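PDB 5O95: ribosomal RNA small subunit methyltransferase E from Legionella pneumophila, which probably methylates the N3 position of a specific uridine in the 16S rRNA of the small ribosomal subunit, using S-adenosyl-L-methionine as methyl donor. Local coordinates for residues G92-M97 with V224-T229. Numbering follows the deposited sequence. Where two conformers were deposited one is given.
Sequences GERMEM and VLRTET
Arg94 and Glu228, one from the first turn of each of two helices, meet mainly through the arginine's aliphatic shaft. From CB outward, Arg94 runs past one carboxylate oxygen: CB lies 4.0 Å from Glu228 OE1, CG comes nearest at 3.6 Å, and CD stays in van der Waals range. The chain is extended from CG to NE, which carries the guanidinium beyond that oxygen. Arg94 NE is still 4.0 Å from Glu228 OE1, too far for a salt bridge, and guanidinium and carboxylate planes stand 86° apart. A water closes the gap. It accepts from Arg94 NE at 2.7 Å, in the guanidinium plane, and from Arg226 NH1, while donating to Glu228 OE1 at 2.9 Å. At the tip, Arg94 NH1 sits 3.9 Å from Arg226 NH1; the shared water and nearby carboxylate probably temper this like-charge approach. Arg94 NH2 hydrogen-bonds to the carbonyl oxygen of Lys91. Glu228 CG lies between backbone N and carbonyl carbon (chi1 74°), and the bend at chi2 sends OE1 to the water, while OE2 forms a salt bridge with Lys101 of the second subunit. Nearer the backbone, Met97 SD rests 3.6 Å from Glu228 CG, its CE against CB, and Met97 also packs on Met97 of the second subunit. The contact thus joins the N-terminal ends of helices 94-104 and 227-242 at the dimer interface, where Leu225 and Thr227, both S-adenosyl-L-methionine-binding, lead into and start the latter helix, in the C-terminal region that forms the trefoil knot of SPOUT methyltransferases.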
ATOM      1  N   GLY B  92     -15.501  -5.636  -4.172  1.00 29.46           N
ATOM      2  CA  GLY B  92     -15.107  -5.539  -2.778  1.00 23.95           C
ATOM      3  C   GLY B  92     -14.888  -4.093  -2.353  1.00 27.95           C
ATOM      4  O   GLY B  92     -15.535  -3.161  -2.846  1.00 28.19           O
ATOM      5  N   GLU B  93     -13.925  -3.899  -1.448  1.00 25.06           N
ATOM      6  CA  GLU B  93     -13.648  -2.584  -0.879  1.00 27.46           C
ATOM      7  C   GLU B  93     -12.255  -2.080  -1.258  1.00 23.49           C
ATOM      8  O   GLU B  93     -11.647  -1.272  -0.549  1.00 22.18           O
ATOM      9  CB  GLU B  93     -13.883  -2.575   0.629  1.00 34.42           C
ATOM     10  CG  GLU B  93     -15.355  -2.688   1.005  1.00 48.67           C
ATOM     11  CD  GLU B  93     -15.624  -2.296   2.446  1.00 80.54           C
ATOM     12  OE1 GLU B  93     -14.740  -2.515   3.302  1.00 96.50           O
ATOM     13  OE2 GLU B  93     -16.716  -1.758   2.721  1.00 72.95           O
ATOM     14  N   ARG B  94     -11.757  -2.517  -2.414  1.00 21.82           N
ATOM     15  CA  ARG B  94     -10.440  -2.077  -2.864  1.00 22.12           C
ATOM     16  C   ARG B  94     -10.407  -0.572  -3.103  1.00 17.57           C
ATOM     17  O   ARG B  94      -9.402   0.091  -2.802  1.00 18.06           O
ATOM     18  CB  ARG B  94     -10.058  -2.851  -4.132  1.00 24.92           C
ATOM     19  CG  ARG B  94      -9.863  -4.337  -3.902  1.00 23.83           C
ATOM     20  CD  ARG B  94     -10.044  -5.125  -5.186  1.00 23.16           C
ATOM     21  NE  ARG B  94      -9.707  -6.542  -5.020  1.00 26.11           N
ATOM     22  CZ  ARG B  94     -10.518  -7.445  -4.479  1.00 57.94           C
ATOM     23  NH1 ARG B  94     -10.126  -8.709  -4.366  1.00 45.89           N
ATOM     24  NH2 ARG B  94     -11.721  -7.083  -4.046  1.00 31.51           N
ATOM     25  N   MET B  95     -11.511   0.002  -3.597  1.00 17.62           N
ATOM     26  CA  MET B  95     -11.497   1.433  -3.874  1.00 20.74           C
ATOM     27  C   MET B  95     -11.378   2.226  -2.591  1.00 17.43           C
ATOM     28  O   MET B  95     -10.707   3.264  -2.560  1.00 18.71           O
ATOM     29  CB  MET B  95     -12.761   1.854  -4.612  1.00 19.11           C
ATOM     30  CG  MET B  95     -12.727   3.287  -5.106  1.00 22.51           C
ATOM     31  SD  MET B  95     -11.443   3.591  -6.345  1.00 24.10           S
ATOM     32  CE  MET B  95     -12.446   3.524  -7.837  1.00 23.50           C
ATOM     33  N   GLU B  96     -11.993   1.738  -1.513  1.00 19.21           N
ATOM     34  CA  GLU B  96     -11.909   2.470  -0.248  1.00 17.95           C
ATOM     35  C   GLU B  96     -10.464   2.550   0.223  1.00 21.56           C
ATOM     36  O   GLU B  96     -10.020   3.582   0.734  1.00 20.85           O
ATOM     37  CB  GLU B  96     -12.795   1.786   0.792  1.00 22.64           C
ATOM     38  CG  GLU B  96     -14.320   2.020   0.603  1.00 22.28           C
ATOM     39  CD  GLU B  96     -14.967   1.362  -0.621  1.00 28.02           C
ATOM     40  OE1 GLU B  96     -14.392   0.438  -1.237  1.00 29.52           O
ATOM     41  OE2 GLU B  96     -16.105   1.764  -0.957  1.00 30.83           O
ATOM     42  N   MET B  97      -9.701   1.487   0.015  1.00 17.97           N
ATOM     43  CA  MET B  97      -8.284   1.504   0.357  1.00 16.13           C
ATOM     44  C   MET B  97      -7.528   2.492  -0.519  1.00 18.39           C
ATOM     45  O   MET B  97      -6.703   3.275  -0.017  1.00 16.61           O
ATOM     46  CB  MET B  97      -7.739   0.079   0.192  1.00 23.04           C
ATOM     47  CG  MET B  97      -6.526  -0.220   1.021  1.00 51.87           C
ATOM     48  SD  MET B  97      -5.256  -0.881  -0.041  1.00 89.33           S
ATOM     49  CE  MET B  97      -4.927   0.565  -1.015  1.00 15.78           C
ATOM     50  N   VAL B 224       2.881  -9.388 -10.832  1.00 19.22           N
ATOM     51  CA  VAL B 224       1.565  -8.797 -11.065  1.00 16.93           C
ATOM     52  C   VAL B 224       1.069  -8.225  -9.753  1.00 19.92           C
ATOM     53  O   VAL B 224       0.930  -8.952  -8.762  1.00 20.34           O
ATOM     54  CB  VAL B 224       0.573  -9.831 -11.591  1.00 21.59           C
ATOM     55  CG1 VAL B 224      -0.798  -9.150 -11.790  1.00 25.30           C
ATOM     56  CG2 VAL B 224       1.084 -10.489 -12.879  1.00 28.58           C
ATOM     57  N   LEU B 225       0.790  -6.926  -9.746  1.00 19.91           N
ATOM     58  CA  LEU B 225       0.304  -6.276  -8.550  1.00 16.82           C
ATOM     59  C   LEU B 225      -1.213  -6.276  -8.541  1.00 17.69           C
ATOM     60  O   LEU B 225      -1.849  -6.091  -9.577  1.00 20.64           O
ATOM     61  CB  LEU B 225       0.808  -4.836  -8.525  1.00 16.18           C
ATOM     62  CG  LEU B 225       2.332  -4.656  -8.559  1.00 18.51           C
ATOM     63  CD1 LEU B 225       2.648  -3.173  -8.535  1.00 19.25           C
ATOM     64  CD2 LEU B 225       3.004  -5.357  -7.391  1.00 19.94           C
ATOM     65  N   ARG B 226      -1.788  -6.513  -7.370  1.00 16.07           N
ATOM     66  CA  ARG B 226      -3.202  -6.195  -7.194  1.00 15.05           C
ATOM     67  C   ARG B 226      -3.470  -4.731  -7.551  1.00 15.66           C
ATOM     68  O   ARG B 226      -2.592  -3.873  -7.437  1.00 18.49           O
ATOM     69  CB  ARG B 226      -3.615  -6.498  -5.754  1.00 15.74           C
ATOM     70  CG  ARG B 226      -3.681  -7.961  -5.453  1.00 22.76           C
ATOM     71  CD  ARG B 226      -4.015  -8.206  -3.989  1.00 29.33           C
ATOM     72  NE  ARG B 226      -4.203  -9.635  -3.737  1.00 28.78           N
ATOM     73  CZ  ARG B 226      -5.316 -10.304  -4.023  1.00 49.12           C
ATOM     74  NH1 ARG B 226      -6.347  -9.679  -4.581  1.00 37.94           N
ATOM     75  NH2 ARG B 226      -5.394 -11.604  -3.763  1.00 32.96           N
ATOM     76  N   THR B 227      -4.695  -4.440  -8.002  0.61 18.38           N
ATOM     77  CA  THR B 227      -4.995  -3.086  -8.467  0.61 18.44           C
ATOM     78  C   THR B 227      -4.772  -2.047  -7.376  0.61 14.83           C
ATOM     79  O   THR B 227      -4.235  -0.970  -7.650  0.61 13.64           O
ATOM     80  CB  THR B 227      -6.413  -2.996  -9.033  0.61 16.65           C
ATOM     81  OG1 THR B 227      -7.329  -3.663  -8.154  0.61 35.54           O
ATOM     82  CG2 THR B 227      -6.453  -3.626 -10.415  0.61 23.69           C
ATOM     83  N   GLU B 228      -5.146  -2.362  -6.132  1.00 17.55           N
ATOM     84  CA  GLU B 228      -4.947  -1.393  -5.065  1.00 21.29           C
ATOM     85  C   GLU B 228      -3.478  -1.254  -4.726  1.00 20.05           C
ATOM     86  O   GLU B 228      -3.019  -0.150  -4.422  1.00 18.87           O
ATOM     87  CB  GLU B 228      -5.790  -1.731  -3.827  1.00 21.42           C
ATOM     88  CG  GLU B 228      -5.317  -2.902  -2.983  1.00 23.16           C
ATOM     89  CD  GLU B 228      -5.786  -4.259  -3.492  1.00 36.95           C
ATOM     90  OE1 GLU B 228      -6.339  -4.337  -4.604  1.00 25.09           O
ATOM     91  OE2 GLU B 228      -5.600  -5.252  -2.761  1.00 28.26           O
ATOM     92  N   THR B 229      -2.710  -2.343  -4.823  1.00 15.29           N
ATOM     93  CA  THR B 229      -1.274  -2.207  -4.615  1.00 11.57           C
ATOM     94  C   THR B 229      -0.666  -1.353  -5.709  1.00 14.69           C
ATOM     95  O   THR B 229       0.198  -0.510  -5.441  1.00 17.49           O
ATOM     96  CB  THR B 229      -0.637  -3.593  -4.655  1.00 16.74           C
ATOM     97  OG1 THR B 229      -1.299  -4.452  -3.731  1.00 19.87           O
ATOM     98  CG2 THR B 229       0.849  -3.492  -4.255  1.00 20.09           C
TER
HETATM   99  O   HOH W   1      -7.085  -7.030  -5.460  1.00 24.37           O